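Local coordinates for probable N-acetyl-gamma-glutamyl-phosphate reductase, chloroplastic (Arabidopsis thaliana, PDB 1XYG), which probably catalyses the NADP-dependent interconversion of N-acetylglutamyl 5-phosphate and N-acetylglutamate 5-semialdehyde, a step of arginine biosynthesis in the chloroplast, at residues V294-C306 / P347-P359. Sequence-based numbering, arbitrary orientation.
Sequences VPRTHNVRGSNYC and PETTGLLHQPLFP
Arg-301 holds the C-terminal tail with both its backbone and its side chain. Arg-301 O accepts from Leu-357 N at 2.8 Å, nearly in line with the C=O bond. The side chain bends at chi3 (65°), which brings the guanidinium to the chain terminus. There Arg-301 NH2 forms a salt bridge with Pro-359 OXT at 2.6 Å. NH1 bonds Glu-212 O of the third subunit.

A second polar link joins Gln-355 and Tyr-305. Gln-355 NE2 donates to Tyr-305 OH at 3.3 Å, close to its own amide plane, and also to Leu-353 O. Glu-284 is a further partner of the hydroxyl. A phenylalanine in place of Tyr-305 would probably leave Glu-284 without this partner and Gln-355 NE2 with one acceptor fewer.

Water 1 bridges Gly-302 O and Gln-355 O. Water 2 ties Asn-304 N to Leu-352 O and His-354 O.

The segment 294-306 leads into strand 306-312, which begins at Cys-306, in the mixed sheet of the dimerisation domain. A type II beta turn from Val-300 to Ser-303 shapes it. The segment 347-359 is the C-terminal tail after helix 329-343; it turns twice before running on to the chain end.

Pro-356 CG packs 3.1 Å from Asn-299 O. The Phe-358 ring crosses the Arg-296 guanidinium at about a right angle, with CE2 3.3 Å from NH1 at the guanidinium edge. Arg-296 NH2 bonds Glu-209 O of the third subunit. His-298 CB also touches this ring, and His-63 of the second subunit meets it.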
loop_
_atom_site.group_PDB
_atom_site.type_symbol
_atom_site.label_atom_id
_atom_site.label_comp_id
_atom_site.label_asym_id
_atom_site.label_seq_id
_atom_site.Cartn_x
_atom_site.Cartn_y
_atom_site.Cartn_z
ATOM N N VAL A 294 6.075 -21.766 6.442
ATOM C CA VAL A 294 4.920 -20.943 6.151
ATOM C C VAL A 294 4.949 -20.328 4.752
ATOM O O VAL A 294 5.866 -19.586 4.403
ATOM C CB VAL A 294 4.787 -19.800 7.194
ATOM C CG1 VAL A 294 3.558 -18.947 6.896
ATOM C CG2 VAL A 294 4.704 -20.387 8.595
ATOM N N PRO A 295 3.950 -20.650 3.922
ATOM C CA PRO A 295 3.927 -20.076 2.573
ATOM C C PRO A 295 3.513 -18.595 2.632
ATOM O O PRO A 295 2.931 -18.146 3.613
ATOM C CB PRO A 295 2.912 -20.954 1.838
ATOM C CG PRO A 295 1.999 -21.402 2.916
ATOM C CD PRO A 295 2.911 -21.682 4.080
ATOM N N ARG A 296 3.848 -17.835 1.596
ATOM C CA ARG A 296 3.508 -16.415 1.532
ATOM C C ARG A 296 2.901 -16.130 0.165
ATOM O O ARG A 296 3.422 -16.610 -0.850
ATOM C CB ARG A 296 4.758 -15.544 1.705
ATOM C CG ARG A 296 5.438 -15.654 3.055
ATOM C CD ARG A 296 6.037 -14.313 3.471
ATOM N NE ARG A 296 6.764 -13.678 2.375
ATOM C CZ ARG A 296 7.129 -12.398 2.350
ATOM N NH1 ARG A 296 7.787 -11.921 1.306
ATOM N NH2 ARG A 296 6.829 -11.588 3.357
ATOM N N THR A 297 1.814 -15.359 0.124
ATOM C CA THR A 297 1.203 -15.039 -1.161
ATOM C C THR A 297 2.220 -14.265 -2.006
ATOM O O THR A 297 2.190 -14.329 -3.236
ATOM C CB THR A 297 -0.101 -14.197 -1.011
ATOM O OG1 THR A 297 0.202 -12.917 -0.447
ATOM C CG2 THR A 297 -1.103 -14.919 -0.106
ATOM N N HIS A 298 3.127 -13.546 -1.347
ATOM C CA HIS A 298 4.153 -12.789 -2.062
ATOM C C HIS A 298 4.965 -13.718 -2.972
ATOM O O HIS A 298 5.400 -13.316 -4.049
ATOM C CB HIS A 298 5.146 -12.123 -1.096
ATOM C CG HIS A 298 4.515 -11.459 0.089
ATOM N ND1 HIS A 298 3.876 -12.167 1.086
ATOM C CD2 HIS A 298 4.488 -10.160 0.472
ATOM C CE1 HIS A 298 3.491 -11.334 2.035
ATOM N NE2 HIS A 298 3.850 -10.110 1.687
ATOM N N ASN A 299 5.159 -14.963 -2.535
ATOM C CA ASN A 299 5.968 -15.924 -3.283
ATOM C C ASN A 299 5.392 -16.543 -4.552
ATOM O O ASN A 299 6.132 -17.189 -5.298
ATOM C CB ASN A 299 6.436 -17.056 -2.362
ATOM C CG ASN A 299 7.270 -16.560 -1.188
ATOM O OD1 ASN A 299 8.015 -15.576 -1.300
ATOM N ND2 ASN A 299 7.160 -17.251 -0.059
ATOM N N VAL A 300 4.094 -16.371 -4.795
ATOM C CA VAL A 300 3.466 -16.918 -6.003
ATOM C C VAL A 300 2.880 -15.794 -6.857
ATOM O O VAL A 300 2.323 -16.029 -7.927
ATOM C CB VAL A 300 2.323 -17.911 -5.667
ATOM C CG1 VAL A 300 2.887 -19.221 -5.115
ATOM C CG2 VAL A 300 1.367 -17.272 -4.672
ATOM N N ARG A 301 3.018 -14.573 -6.359
ATOM C CA ARG A 301 2.523 -13.378 -7.022
ATOM C C ARG A 301 2.963 -13.306 -8.489
ATOM O O ARG A 301 4.156 -13.319 -8.787
ATOM C CB ARG A 301 3.034 -12.159 -6.246
ATOM C CG ARG A 301 2.336 -10.847 -6.501
ATOM C CD ARG A 301 2.661 -9.870 -5.371
ATOM N NE ARG A 301 4.077 -9.496 -5.318
ATOM C CZ ARG A 301 4.717 -9.133 -4.209
ATOM N NH1 ARG A 301 4.085 -9.102 -3.048
ATOM N NH2 ARG A 301 5.991 -8.773 -4.262
ATOM N N GLY A 302 1.992 -13.237 -9.395
ATOM C CA GLY A 302 2.293 -13.133 -10.812
ATOM C C GLY A 302 2.663 -14.439 -11.489
ATOM O O GLY A 302 3.212 -14.447 -12.589
ATOM N N SER A 303 2.362 -15.555 -10.840
ATOM C CA SER A 303 2.678 -16.853 -11.410
ATOM C C SER A 303 1.468 -17.765 -11.291
ATOM O O SER A 303 0.460 -17.414 -10.681
ATOM C CB SER A 303 3.864 -17.481 -10.679
ATOM O OG SER A 303 3.482 -17.908 -9.383
ATOM N N ASN A 304 1.582 -18.953 -11.867
ATOM C CA ASN A 304 0.498 -19.911 -11.833
ATOM C C ASN A 304 0.699 -20.956 -10.735
ATOM O O ASN A 304 0.031 -21.990 -10.723
ATOM C CB ASN A 304 0.385 -20.600 -13.194
ATOM C CG ASN A 304 -0.944 -21.302 -13.375
ATOM O OD1 ASN A 304 -1.998 -20.701 -13.166
ATOM N ND2 ASN A 304 -0.905 -22.577 -13.762
ATOM N N TYR A 305 1.601 -20.676 -9.803
ATOM C CA TYR A 305 1.893 -21.616 -8.728
ATOM C C TYR A 305 1.025 -21.525 -7.487
ATOM O O TYR A 305 0.479 -20.472 -7.151
ATOM C CB TYR A 305 3.355 -21.482 -8.297
ATOM C CG TYR A 305 4.328 -21.837 -9.384
ATOM C CD1 TYR A 305 4.586 -23.169 -9.709
ATOM C CD2 TYR A 305 4.969 -20.840 -10.108
ATOM C CE1 TYR A 305 5.463 -23.497 -10.738
ATOM C CE2 TYR A 305 5.843 -21.150 -11.132
ATOM C CZ TYR A 305 6.087 -22.477 -11.448
ATOM O OH TYR A 305 6.942 -22.767 -12.485
ATOM N N CYS A 306 0.927 -22.658 -6.807
ATOM C CA CYS A 306 0.179 -22.782 -5.570
ATOM C C CYS A 306 1.118 -23.434 -4.565
ATOM O O CYS A 306 1.678 -24.494 -4.833
ATOM C CB CYS A 306 -1.058 -23.670 -5.767
ATOM S SG CYS A 306 -1.849 -24.212 -4.228
ATOM N N PRO A 347 1.362 -29.191 -24.497
ATOM C CA PRO A 347 1.905 -29.433 -23.158
ATOM C C PRO A 347 1.202 -28.522 -22.152
ATOM O O PRO A 347 1.021 -27.334 -22.407
ATOM C CB PRO A 347 3.388 -29.102 -23.320
ATOM C CG PRO A 347 3.644 -29.400 -24.775
ATOM C CD PRO A 347 2.428 -28.819 -25.441
ATOM N N GLU A 348 0.812 -29.094 -21.019
ATOM C CA GLU A 348 0.100 -28.369 -19.978
ATOM C C GLU A 348 0.730 -27.052 -19.503
ATOM O O GLU A 348 0.022 -26.065 -19.279
ATOM C CB GLU A 348 -0.114 -29.292 -18.784
ATOM C CG GLU A 348 -1.008 -28.713 -17.741
ATOM C CD GLU A 348 -1.466 -29.762 -16.777
ATOM O OE1 GLU A 348 -1.861 -30.850 -17.247
ATOM O OE2 GLU A 348 -1.442 -29.502 -15.556
ATOM N N THR A 349 2.052 -27.035 -19.362
ATOM C CA THR A 349 2.759 -25.849 -18.881
ATOM C C THR A 349 3.079 -24.819 -19.958
ATOM O O THR A 349 3.694 -23.784 -19.674
ATOM C CB THR A 349 4.091 -26.229 -18.219
ATOM O OG1 THR A 349 4.957 -26.785 -19.213
ATOM C CG2 THR A 349 3.870 -27.233 -17.087
ATOM N N THR A 350 2.671 -25.086 -21.191
ATOM C CA THR A 350 2.963 -24.153 -22.272
ATOM C C THR A 350 2.511 -22.726 -21.973
ATOM O O THR A 350 1.334 -22.472 -21.689
ATOM C CB THR A 350 2.323 -24.590 -23.607
ATOM O OG1 THR A 350 2.879 -25.842 -24.021
ATOM C CG2 THR A 350 2.604 -23.551 -24.681
ATOM N N GLY A 351 3.460 -21.797 -22.049
ATOM C CA GLY A 351 3.169 -20.399 -21.800
ATOM C C GLY A 351 2.698 -20.090 -20.387
ATOM O O GLY A 351 2.057 -19.064 -20.154
ATOM N N LEU A 352 3.015 -20.969 -19.438
ATOM C CA LEU A 352 2.608 -20.769 -18.052
ATOM C C LEU A 352 3.766 -20.899 -17.074
ATOM O O LEU A 352 3.550 -21.139 -15.892
ATOM C CB LEU A 352 1.526 -21.782 -17.667
ATOM C CG LEU A 352 0.121 -21.581 -18.238
ATOM C CD1 LEU A 352 -0.710 -22.831 -17.964
ATOM C CD2 LEU A 352 -0.526 -20.323 -17.614
ATOM N N LEU A 353 4.992 -20.735 -17.554
ATOM C CA LEU A 353 6.140 -20.864 -16.674
ATOM C C LEU A 353 6.690 -19.542 -16.136
ATOM O O LEU A 353 7.835 -19.481 -15.674
ATOM C CB LEU A 353 7.246 -21.651 -17.378
ATOM C CG LEU A 353 6.861 -23.092 -17.729
ATOM C CD1 LEU A 353 8.045 -23.801 -18.364
ATOM C CD2 LEU A 353 6.413 -23.827 -16.466
ATOM N N HIS A 354 5.877 -18.487 -16.184
ATOM C CA HIS A 354 6.298 -17.185 -15.667
ATOM C C HIS A 354 6.674 -17.388 -14.203
ATOM O O HIS A 354 5.951 -18.059 -13.458
ATOM C CB HIS A 354 5.157 -16.165 -15.727
ATOM C CG HIS A 354 4.513 -16.042 -17.069
ATOM N ND1 HIS A 354 3.610 -16.966 -17.550
ATOM C CD2 HIS A 354 4.622 -15.088 -18.023
ATOM C CE1 HIS A 354 3.187 -16.583 -18.740
ATOM N NE2 HIS A 354 3.785 -15.446 -19.052
ATOM N N GLN A 355 7.803 -16.823 -13.788
ATOM C CA GLN A 355 8.224 -16.961 -12.402
ATOM C C GLN A 355 7.653 -15.815 -11.581
ATOM O O GLN A 355 7.433 -14.722 -12.103
ATOM C CB GLN A 355 9.754 -17.003 -12.302
ATOM C CG GLN A 355 10.362 -18.302 -12.835
ATOM C CD GLN A 355 9.692 -19.544 -12.263
ATOM O OE1 GLN A 355 9.843 -19.860 -11.085
ATOM N NE2 GLN A 355 8.937 -20.250 -13.101
ATOM N N PRO A 356 7.408 -16.052 -10.279
ATOM C CA PRO A 356 6.848 -15.022 -9.395
ATOM C C PRO A 356 7.559 -13.677 -9.486
ATOM O O PRO A 356 8.788 -13.621 -9.552
ATOM C CB PRO A 356 6.974 -15.649 -8.001
ATOM C CG PRO A 356 6.913 -17.134 -8.278
ATOM C CD PRO A 356 7.772 -17.259 -9.517
ATOM N N LEU A 357 6.785 -12.595 -9.495
ATOM C CA LEU A 357 7.374 -11.268 -9.552
ATOM C C LEU A 357 7.566 -10.747 -8.132
ATOM O O LEU A 357 6.705 -10.054 -7.580
ATOM C CB LEU A 357 6.490 -10.302 -10.338
ATOM C CG LEU A 357 7.201 -8.977 -10.636
ATOM C CD1 LEU A 357 8.431 -9.256 -11.513
ATOM C CD2 LEU A 357 6.251 -8.019 -11.352
ATOM N N PHE A 358 8.700 -11.097 -7.539
ATOM C CA PHE A 358 9.029 -10.661 -6.195
ATOM C C PHE A 358 10.444 -10.082 -6.168
ATOM O O PHE A 358 11.357 -10.647 -6.767
ATOM C CB PHE A 358 8.940 -11.851 -5.225
ATOM C CG PHE A 358 9.309 -11.517 -3.807
ATOM C CD1 PHE A 358 10.632 -11.562 -3.393
ATOM C CD2 PHE A 358 8.341 -11.090 -2.900
ATOM C CE1 PHE A 358 10.992 -11.187 -2.107
ATOM C CE2 PHE A 358 8.691 -10.713 -1.608
ATOM C CZ PHE A 358 10.020 -10.758 -1.212
ATOM N N PRO A 359 10.626 -8.921 -5.506
ATOM C CA PRO A 359 9.564 -8.211 -4.772
ATOM C C PRO A 359 8.601 -7.500 -5.738
ATOM O O PRO A 359 8.945 -7.414 -6.936
ATOM C CB PRO A 359 10.347 -7.214 -3.918
ATOM C CG PRO A 359 11.515 -6.888 -4.813
ATOM C CD PRO A 359 11.929 -8.261 -5.287
ATOM O OXT PRO A 359 7.546 -7.019 -5.276
HETATM O O HOH W 1 5.497 -12.641 -13.232
HETATM O O HOH W 2 3.824 -19.410 -13.795
#